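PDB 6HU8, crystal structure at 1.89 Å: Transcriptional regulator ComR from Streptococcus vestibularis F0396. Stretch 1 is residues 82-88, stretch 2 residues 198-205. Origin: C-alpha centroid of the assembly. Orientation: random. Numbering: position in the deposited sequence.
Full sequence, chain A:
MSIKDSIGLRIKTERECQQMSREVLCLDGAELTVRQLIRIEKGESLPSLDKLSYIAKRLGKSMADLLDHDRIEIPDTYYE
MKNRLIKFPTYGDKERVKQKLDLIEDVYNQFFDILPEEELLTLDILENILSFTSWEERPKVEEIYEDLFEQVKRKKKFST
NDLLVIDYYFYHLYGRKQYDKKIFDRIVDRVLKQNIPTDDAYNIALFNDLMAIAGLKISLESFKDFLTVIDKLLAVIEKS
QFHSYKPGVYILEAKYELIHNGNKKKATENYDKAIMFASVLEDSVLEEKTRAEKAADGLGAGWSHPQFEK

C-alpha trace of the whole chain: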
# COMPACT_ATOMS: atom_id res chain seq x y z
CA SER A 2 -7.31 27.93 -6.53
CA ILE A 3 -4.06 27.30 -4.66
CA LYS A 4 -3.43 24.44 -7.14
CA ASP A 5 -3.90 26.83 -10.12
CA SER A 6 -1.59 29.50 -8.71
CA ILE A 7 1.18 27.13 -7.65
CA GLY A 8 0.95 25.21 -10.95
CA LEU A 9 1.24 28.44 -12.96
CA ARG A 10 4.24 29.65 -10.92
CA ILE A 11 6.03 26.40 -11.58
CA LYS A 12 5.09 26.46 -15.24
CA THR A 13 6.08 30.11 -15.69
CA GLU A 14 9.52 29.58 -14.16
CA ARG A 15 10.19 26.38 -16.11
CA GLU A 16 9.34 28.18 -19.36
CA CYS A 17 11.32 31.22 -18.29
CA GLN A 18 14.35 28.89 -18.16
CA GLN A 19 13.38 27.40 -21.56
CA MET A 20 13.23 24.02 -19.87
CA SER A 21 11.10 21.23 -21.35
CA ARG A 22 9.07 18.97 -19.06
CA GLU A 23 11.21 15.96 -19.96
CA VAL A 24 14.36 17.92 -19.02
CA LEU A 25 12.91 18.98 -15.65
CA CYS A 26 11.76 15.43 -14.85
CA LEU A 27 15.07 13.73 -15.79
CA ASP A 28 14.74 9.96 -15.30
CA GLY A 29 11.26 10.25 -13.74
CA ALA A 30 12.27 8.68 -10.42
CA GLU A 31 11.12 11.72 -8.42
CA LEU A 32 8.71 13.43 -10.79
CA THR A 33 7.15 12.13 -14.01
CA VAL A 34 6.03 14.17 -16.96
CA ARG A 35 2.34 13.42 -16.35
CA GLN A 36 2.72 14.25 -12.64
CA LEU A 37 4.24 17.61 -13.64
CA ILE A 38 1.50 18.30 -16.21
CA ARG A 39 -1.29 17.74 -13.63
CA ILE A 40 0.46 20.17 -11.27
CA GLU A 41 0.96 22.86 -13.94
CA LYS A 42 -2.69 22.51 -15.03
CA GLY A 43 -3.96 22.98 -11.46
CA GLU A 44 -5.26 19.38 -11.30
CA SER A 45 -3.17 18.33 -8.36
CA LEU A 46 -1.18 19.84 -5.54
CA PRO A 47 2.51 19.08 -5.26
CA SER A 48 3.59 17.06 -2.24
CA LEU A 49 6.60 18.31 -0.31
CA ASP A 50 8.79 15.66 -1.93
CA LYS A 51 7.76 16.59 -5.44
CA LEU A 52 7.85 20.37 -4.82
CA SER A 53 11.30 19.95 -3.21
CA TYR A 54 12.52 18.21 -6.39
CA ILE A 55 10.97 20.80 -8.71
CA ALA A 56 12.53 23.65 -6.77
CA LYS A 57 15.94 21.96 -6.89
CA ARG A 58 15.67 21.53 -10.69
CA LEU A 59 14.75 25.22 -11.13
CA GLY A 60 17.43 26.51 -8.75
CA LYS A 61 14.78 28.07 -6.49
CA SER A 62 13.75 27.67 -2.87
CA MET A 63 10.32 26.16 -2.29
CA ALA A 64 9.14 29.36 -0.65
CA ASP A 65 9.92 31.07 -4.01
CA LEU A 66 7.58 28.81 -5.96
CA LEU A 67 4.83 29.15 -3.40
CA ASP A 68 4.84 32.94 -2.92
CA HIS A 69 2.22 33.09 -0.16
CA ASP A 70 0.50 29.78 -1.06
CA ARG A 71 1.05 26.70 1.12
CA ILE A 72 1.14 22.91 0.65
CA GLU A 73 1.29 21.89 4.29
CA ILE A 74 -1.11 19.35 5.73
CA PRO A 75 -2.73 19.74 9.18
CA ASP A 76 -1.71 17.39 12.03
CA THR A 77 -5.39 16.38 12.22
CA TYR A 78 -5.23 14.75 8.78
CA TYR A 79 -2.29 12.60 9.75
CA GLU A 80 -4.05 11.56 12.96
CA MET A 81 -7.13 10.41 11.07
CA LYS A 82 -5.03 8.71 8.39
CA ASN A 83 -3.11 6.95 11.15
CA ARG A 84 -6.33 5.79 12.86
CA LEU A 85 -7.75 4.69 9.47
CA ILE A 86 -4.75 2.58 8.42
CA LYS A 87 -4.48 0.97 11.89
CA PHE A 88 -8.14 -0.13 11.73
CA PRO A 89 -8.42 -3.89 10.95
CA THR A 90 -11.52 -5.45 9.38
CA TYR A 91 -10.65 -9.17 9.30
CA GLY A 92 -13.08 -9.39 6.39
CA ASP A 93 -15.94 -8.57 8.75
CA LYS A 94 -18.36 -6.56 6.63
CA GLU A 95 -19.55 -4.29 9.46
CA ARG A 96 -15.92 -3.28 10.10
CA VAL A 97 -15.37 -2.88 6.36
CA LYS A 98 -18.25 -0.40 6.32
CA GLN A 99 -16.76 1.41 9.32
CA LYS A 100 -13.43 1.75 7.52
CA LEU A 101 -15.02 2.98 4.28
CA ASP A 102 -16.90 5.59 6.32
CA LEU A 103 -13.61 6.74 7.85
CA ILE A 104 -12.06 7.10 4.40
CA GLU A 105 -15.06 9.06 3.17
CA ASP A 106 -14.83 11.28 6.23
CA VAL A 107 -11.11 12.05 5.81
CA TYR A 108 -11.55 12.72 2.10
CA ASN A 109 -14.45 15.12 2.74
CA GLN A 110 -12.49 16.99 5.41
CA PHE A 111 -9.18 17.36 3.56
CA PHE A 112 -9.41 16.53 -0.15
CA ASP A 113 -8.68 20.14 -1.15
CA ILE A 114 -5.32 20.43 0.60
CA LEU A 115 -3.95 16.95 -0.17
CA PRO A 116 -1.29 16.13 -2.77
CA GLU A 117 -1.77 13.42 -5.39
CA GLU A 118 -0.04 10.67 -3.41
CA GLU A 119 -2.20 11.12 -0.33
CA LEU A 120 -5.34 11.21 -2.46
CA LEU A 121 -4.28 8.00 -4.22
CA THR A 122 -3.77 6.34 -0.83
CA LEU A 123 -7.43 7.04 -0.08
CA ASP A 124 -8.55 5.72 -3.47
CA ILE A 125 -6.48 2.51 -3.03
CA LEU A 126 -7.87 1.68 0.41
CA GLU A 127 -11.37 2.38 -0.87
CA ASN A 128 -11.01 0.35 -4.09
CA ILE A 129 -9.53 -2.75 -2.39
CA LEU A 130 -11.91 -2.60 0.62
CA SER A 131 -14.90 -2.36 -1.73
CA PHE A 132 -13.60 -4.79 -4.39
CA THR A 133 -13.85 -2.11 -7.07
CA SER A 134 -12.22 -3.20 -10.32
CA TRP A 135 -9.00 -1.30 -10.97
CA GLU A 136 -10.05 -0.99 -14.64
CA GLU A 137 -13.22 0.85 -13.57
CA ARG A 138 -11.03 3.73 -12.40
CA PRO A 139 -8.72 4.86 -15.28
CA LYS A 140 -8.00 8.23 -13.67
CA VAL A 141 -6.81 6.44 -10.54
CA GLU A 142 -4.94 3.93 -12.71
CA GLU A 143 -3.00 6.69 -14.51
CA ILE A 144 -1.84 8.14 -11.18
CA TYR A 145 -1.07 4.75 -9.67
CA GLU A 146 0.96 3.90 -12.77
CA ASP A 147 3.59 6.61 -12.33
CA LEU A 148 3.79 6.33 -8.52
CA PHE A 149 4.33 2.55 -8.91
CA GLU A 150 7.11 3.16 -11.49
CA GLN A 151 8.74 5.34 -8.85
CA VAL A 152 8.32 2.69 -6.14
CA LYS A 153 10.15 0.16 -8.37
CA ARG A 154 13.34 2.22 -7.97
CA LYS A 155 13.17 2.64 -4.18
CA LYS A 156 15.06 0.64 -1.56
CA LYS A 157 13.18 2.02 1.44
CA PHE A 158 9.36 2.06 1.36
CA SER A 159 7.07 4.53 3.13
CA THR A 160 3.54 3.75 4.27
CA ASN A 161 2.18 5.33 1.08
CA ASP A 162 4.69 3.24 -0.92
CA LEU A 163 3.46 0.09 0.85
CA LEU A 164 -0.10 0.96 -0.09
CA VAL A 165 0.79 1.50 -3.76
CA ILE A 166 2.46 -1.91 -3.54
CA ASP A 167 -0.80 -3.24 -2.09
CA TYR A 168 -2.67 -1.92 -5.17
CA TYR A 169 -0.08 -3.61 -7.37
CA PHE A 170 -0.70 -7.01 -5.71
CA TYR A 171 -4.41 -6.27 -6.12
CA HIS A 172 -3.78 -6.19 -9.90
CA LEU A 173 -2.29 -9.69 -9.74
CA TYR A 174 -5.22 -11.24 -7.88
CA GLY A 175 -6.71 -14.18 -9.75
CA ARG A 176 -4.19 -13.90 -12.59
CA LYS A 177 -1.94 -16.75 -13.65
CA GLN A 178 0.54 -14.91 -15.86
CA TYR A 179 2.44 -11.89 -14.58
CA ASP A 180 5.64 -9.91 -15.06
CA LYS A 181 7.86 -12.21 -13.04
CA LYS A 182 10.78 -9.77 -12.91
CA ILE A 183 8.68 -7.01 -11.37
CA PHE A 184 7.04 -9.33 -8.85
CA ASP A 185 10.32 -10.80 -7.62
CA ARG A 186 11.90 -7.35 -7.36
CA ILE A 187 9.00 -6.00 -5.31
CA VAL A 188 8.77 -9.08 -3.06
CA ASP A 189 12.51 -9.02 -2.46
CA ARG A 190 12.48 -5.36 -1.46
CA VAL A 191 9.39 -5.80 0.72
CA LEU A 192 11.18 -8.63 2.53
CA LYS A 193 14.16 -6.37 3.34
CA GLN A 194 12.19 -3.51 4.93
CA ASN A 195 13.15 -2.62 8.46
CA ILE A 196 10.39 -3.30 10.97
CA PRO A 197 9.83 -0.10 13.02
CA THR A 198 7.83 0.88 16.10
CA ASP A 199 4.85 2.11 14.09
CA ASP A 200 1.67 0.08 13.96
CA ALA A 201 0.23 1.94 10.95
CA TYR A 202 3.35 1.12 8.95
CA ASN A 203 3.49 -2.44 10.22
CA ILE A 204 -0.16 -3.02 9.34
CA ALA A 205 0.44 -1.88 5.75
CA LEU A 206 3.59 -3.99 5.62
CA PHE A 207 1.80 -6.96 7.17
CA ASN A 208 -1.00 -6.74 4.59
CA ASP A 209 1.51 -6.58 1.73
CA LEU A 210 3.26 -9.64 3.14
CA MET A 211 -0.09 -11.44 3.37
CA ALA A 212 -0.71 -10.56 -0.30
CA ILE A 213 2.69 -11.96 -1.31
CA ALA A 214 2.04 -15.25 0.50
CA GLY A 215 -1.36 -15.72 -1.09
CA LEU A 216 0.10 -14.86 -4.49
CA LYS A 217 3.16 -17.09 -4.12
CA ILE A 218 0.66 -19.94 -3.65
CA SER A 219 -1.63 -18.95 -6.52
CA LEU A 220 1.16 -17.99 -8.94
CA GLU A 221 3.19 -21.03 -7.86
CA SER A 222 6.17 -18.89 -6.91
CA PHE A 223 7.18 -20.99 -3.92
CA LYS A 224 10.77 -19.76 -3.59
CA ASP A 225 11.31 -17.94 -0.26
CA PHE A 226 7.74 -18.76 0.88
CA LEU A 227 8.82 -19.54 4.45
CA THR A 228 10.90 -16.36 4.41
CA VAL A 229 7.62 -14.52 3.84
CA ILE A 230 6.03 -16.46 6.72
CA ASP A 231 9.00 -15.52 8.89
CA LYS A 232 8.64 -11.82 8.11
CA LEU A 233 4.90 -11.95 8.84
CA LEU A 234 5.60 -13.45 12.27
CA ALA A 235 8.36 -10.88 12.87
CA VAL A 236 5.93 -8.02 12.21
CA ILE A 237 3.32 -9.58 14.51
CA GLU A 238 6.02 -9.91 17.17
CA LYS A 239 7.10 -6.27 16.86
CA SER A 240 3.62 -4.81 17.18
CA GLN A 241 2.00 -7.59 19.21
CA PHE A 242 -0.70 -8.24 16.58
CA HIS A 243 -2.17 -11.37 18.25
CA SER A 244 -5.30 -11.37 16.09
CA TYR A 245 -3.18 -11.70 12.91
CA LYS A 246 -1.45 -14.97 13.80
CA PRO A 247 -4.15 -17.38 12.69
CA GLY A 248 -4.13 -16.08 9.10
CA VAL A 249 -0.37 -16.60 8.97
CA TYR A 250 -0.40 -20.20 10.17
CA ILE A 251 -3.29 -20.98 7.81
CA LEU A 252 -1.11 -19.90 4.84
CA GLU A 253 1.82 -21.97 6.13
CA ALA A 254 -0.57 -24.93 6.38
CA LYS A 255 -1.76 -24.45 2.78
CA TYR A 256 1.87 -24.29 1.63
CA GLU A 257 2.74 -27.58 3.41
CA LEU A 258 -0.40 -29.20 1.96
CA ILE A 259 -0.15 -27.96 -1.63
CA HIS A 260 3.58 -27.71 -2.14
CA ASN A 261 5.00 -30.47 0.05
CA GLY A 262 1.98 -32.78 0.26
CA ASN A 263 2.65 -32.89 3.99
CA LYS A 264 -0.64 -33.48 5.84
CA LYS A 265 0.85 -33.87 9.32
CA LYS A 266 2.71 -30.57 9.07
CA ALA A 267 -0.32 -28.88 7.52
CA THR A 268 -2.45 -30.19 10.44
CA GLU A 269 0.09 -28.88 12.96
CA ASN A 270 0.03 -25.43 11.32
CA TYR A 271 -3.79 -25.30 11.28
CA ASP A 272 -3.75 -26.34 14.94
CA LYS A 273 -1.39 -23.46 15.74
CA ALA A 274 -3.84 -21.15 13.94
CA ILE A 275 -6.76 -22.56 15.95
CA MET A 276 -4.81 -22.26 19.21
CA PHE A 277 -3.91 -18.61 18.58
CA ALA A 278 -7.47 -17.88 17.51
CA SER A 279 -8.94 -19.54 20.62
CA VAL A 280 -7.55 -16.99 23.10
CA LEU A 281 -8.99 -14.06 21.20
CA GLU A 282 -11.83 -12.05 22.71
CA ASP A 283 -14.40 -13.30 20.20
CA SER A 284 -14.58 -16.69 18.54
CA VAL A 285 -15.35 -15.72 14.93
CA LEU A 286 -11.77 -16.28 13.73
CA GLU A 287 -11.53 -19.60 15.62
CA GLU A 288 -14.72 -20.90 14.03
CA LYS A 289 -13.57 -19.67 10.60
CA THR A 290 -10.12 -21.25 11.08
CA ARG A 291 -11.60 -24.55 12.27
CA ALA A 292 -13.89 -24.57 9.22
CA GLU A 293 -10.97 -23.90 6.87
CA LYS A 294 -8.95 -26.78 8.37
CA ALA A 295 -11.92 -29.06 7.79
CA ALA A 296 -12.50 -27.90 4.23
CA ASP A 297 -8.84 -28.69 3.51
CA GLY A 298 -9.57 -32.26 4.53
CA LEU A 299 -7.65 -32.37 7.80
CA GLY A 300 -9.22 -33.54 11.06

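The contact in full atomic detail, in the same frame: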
# COMPACT_ATOMS: atom_id res chain seq x y z
N LYS A 82 -5.65 9.69 9.28
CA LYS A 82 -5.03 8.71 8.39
C LYS A 82 -4.41 7.59 9.21
O LYS A 82 -4.58 6.40 8.89
CB LYS A 82 -3.96 9.35 7.49
CG LYS A 82 -3.28 8.38 6.51
CD LYS A 82 -2.14 9.08 5.72
CE LYS A 82 -1.41 8.12 4.76
NZ LYS A 82 -0.22 8.77 4.10
N ASN A 83 -3.71 7.95 10.27
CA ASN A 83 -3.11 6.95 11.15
C ASN A 83 -4.17 6.03 11.75
O ASN A 83 -4.03 4.81 11.70
CB ASN A 83 -2.29 7.63 12.26
CG ASN A 83 -1.48 6.63 13.09
OD1 ASN A 83 -0.58 5.98 12.57
ND2 ASN A 83 -1.79 6.54 14.38
N ARG A 84 -5.25 6.60 12.29
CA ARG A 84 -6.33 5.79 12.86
C ARG A 84 -6.95 4.87 11.80
O ARG A 84 -7.19 3.69 12.07
CB ARG A 84 -7.41 6.68 13.47
CG ARG A 84 -7.03 7.27 14.83
CD ARG A 84 -8.13 8.19 15.37
NE ARG A 84 -7.56 9.39 15.98
CZ ARG A 84 -7.86 10.62 15.60
NH1 ARG A 84 -7.30 11.67 16.20
NH2 ARG A 84 -8.74 10.82 14.63
N LEU A 85 -7.20 5.43 10.62
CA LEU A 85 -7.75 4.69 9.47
C LEU A 85 -6.93 3.46 9.08
O LEU A 85 -7.47 2.36 8.93
CB LEU A 85 -7.88 5.64 8.26
CG LEU A 85 -7.98 4.98 6.88
CD1 LEU A 85 -9.24 4.13 6.78
CD2 LEU A 85 -7.95 6.00 5.73
N ILE A 86 -5.63 3.64 8.89
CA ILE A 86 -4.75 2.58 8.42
C ILE A 86 -4.57 1.49 9.47
O ILE A 86 -4.39 0.32 9.13
CB ILE A 86 -3.37 3.16 8.03
CG1 ILE A 86 -3.54 4.15 6.87
CG2 ILE A 86 -2.39 2.04 7.64
CD1 ILE A 86 -2.25 4.55 6.22
N LYS A 87 -4.64 1.88 10.74
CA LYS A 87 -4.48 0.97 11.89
C LYS A 87 -5.72 0.10 12.12
O LYS A 87 -5.66 -0.92 12.81
CB LYS A 87 -4.18 1.78 13.16
CG LYS A 87 -2.70 1.98 13.42
CD LYS A 87 -2.44 3.16 14.34
CE LYS A 87 -3.08 3.00 15.71
NZ LYS A 87 -2.65 4.13 16.58
N PHE A 88 -6.85 0.52 11.55
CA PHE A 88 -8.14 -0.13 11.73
C PHE A 88 -8.24 -1.46 10.95
O PHE A 88 -8.27 -1.46 9.72
CB PHE A 88 -9.24 0.85 11.27
CG PHE A 88 -10.62 0.49 11.72
CD1 PHE A 88 -11.34 -0.51 11.08
CD2 PHE A 88 -11.23 1.19 12.75
CE1 PHE A 88 -12.62 -0.83 11.49
CE2 PHE A 88 -12.51 0.88 13.16
CZ PHE A 88 -13.21 -0.14 12.53
N THR A 198 8.88 0.69 15.11
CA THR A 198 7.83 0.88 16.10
C THR A 198 6.82 1.87 15.54
O THR A 198 6.94 3.10 15.72
CB THR A 198 8.39 1.37 17.46
OG1 THR A 198 9.04 0.28 18.13
CG2 THR A 198 7.28 1.88 18.38
N ASP A 199 5.83 1.33 14.83
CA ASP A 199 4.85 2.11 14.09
C ASP A 199 3.82 1.14 13.56
O ASP A 199 4.04 0.49 12.52
CB ASP A 199 5.52 2.90 12.96
CG ASP A 199 4.52 3.70 12.12
OD1 ASP A 199 3.33 3.77 12.46
OD2 ASP A 199 4.96 4.28 11.11
N ASP A 200 2.72 1.04 14.28
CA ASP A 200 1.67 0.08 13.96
C ASP A 200 1.04 0.33 12.59
O ASP A 200 0.79 -0.61 11.85
CB ASP A 200 0.58 0.09 15.04
CG ASP A 200 1.06 -0.51 16.36
OD1 ASP A 200 2.17 -1.08 16.42
OD2 ASP A 200 0.29 -0.43 17.34
N ALA A 201 0.79 1.60 12.25
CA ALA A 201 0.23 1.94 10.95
C ALA A 201 1.10 1.38 9.84
O ALA A 201 0.60 0.74 8.89
CB ALA A 201 0.08 3.44 10.80
N TYR A 202 2.41 1.59 9.96
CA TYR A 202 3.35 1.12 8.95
C TYR A 202 3.38 -0.40 8.93
O TYR A 202 3.36 -1.04 7.85
CB TYR A 202 4.76 1.68 9.22
CG TYR A 202 5.78 1.25 8.18
CD1 TYR A 202 5.99 2.02 7.03
CD2 TYR A 202 6.53 0.09 8.33
CE1 TYR A 202 6.92 1.64 6.08
CE2 TYR A 202 7.45 -0.29 7.39
CZ TYR A 202 7.64 0.48 6.26
OH TYR A 202 8.56 0.09 5.31
N ASN A 203 3.41 -0.99 10.12
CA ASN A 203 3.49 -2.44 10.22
C ASN A 203 2.22 -3.11 9.73
O ASN A 203 2.27 -4.22 9.20
CB ASN A 203 3.80 -2.86 11.65
CG ASN A 203 5.19 -2.49 12.07
OD1 ASN A 203 6.04 -2.17 11.23
ND2 ASN A 203 5.45 -2.51 13.36
N ILE A 204 1.08 -2.44 9.87
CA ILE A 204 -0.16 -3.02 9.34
C ILE A 204 -0.13 -3.03 7.81
O ILE A 204 -0.52 -4.01 7.18
CB ILE A 204 -1.39 -2.29 9.86
CG1 ILE A 204 -1.57 -2.62 11.35
CG2 ILE A 204 -2.62 -2.73 9.12
CD1 ILE A 204 -2.89 -2.16 11.95
N ALA A 205 0.34 -1.94 7.20
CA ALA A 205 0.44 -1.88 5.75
C ALA A 205 1.45 -2.91 5.28
O ALA A 205 1.23 -3.61 4.30
CB ALA A 205 0.84 -0.47 5.26

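The two stretches pack as a pair of helices far apart in sequence. Their N-to-C directions differ by 39°, and their axes come within 8.6 Å of each other. No hydrogen bond links them. The contact is made by van der Waals packing and buries 290 Å², both sides summed. The backbones come nearest at K87 and A201, where K87 CA and A201 CA lie 4.9 Å apart. Such a close approach leaves little room for side chains between the two helices at this point, and the alanine methyl suits it.

K82 begins the first stretch without touching the second. Its side chain is extended, with all four chi angles near t, and NZ is hydrogen-bonded elsewhere in the structure. K82 O accepts from I86 N at 3.0 Å, which helps hold the helical turn that carries I86.

N83 is the first residue to make contact. Its CA-to-CB bond points sideways, but the t rotamer at chi1 brings the end of the side chain nearer to the second stretch, beside A201. The amide is probably turned over in the model.

The CA-to-CB bond of R84 points away, and L85 is out of reach. Both leave the contact to the residues that follow.

I86 is buried and loses 58 Å² to the second stretch. I86 CG2 lies 3.5 Å from A201 O and 4.2 Å from A201 CB, so the branch at CB serves directly as a packing surface. The A201 carbonyl is not left without a partner, because A205 N donates to A201 O at 3.2 Å. The backbone of I86 takes part as well: I86 O lies 3.5 Å from I204 CG2. The CA-to-CB bond of I204 points toward the first stretch and the residue is itself buried, so a branched apolar side chain fits well here.

K87 is partly exposed and gives up 62 Å² to the second stretch. It works through its aliphatic portion. K87 CG lies 3.7 Å from A201 N, 4.1 Å from A201 CB and 4.1 Å from D200 CB. The CA-to-CB bond of D200 points toward the first stretch, yet no salt bridge forms with K87; D200 OD1 is hydrogen-bonded elsewhere in the structure. A long side chain suits this place, since its methylenes can pack while its amino group lies farther from the second stretch. On the backbone side, K87 O comes within 3.2 Å of I204 CD1, a close packing contact. K87 CB is 4.3 Å from I204 CD1.

The CA-to-CB bond of F88 points away, and the residue adds almost nothing.

Within the second stretch, D199 occupies the N-cap position. D199 OD1 accepts a weak capping bond from Y202 N at 3.4 Å. An aspartate suits this place because its carboxylate can accept from a free amide in the first turn. The cap and the backbone bond from I204 N to D200 O, at 2.7 Å, support the turn that presents A201 and I204 to the first helix.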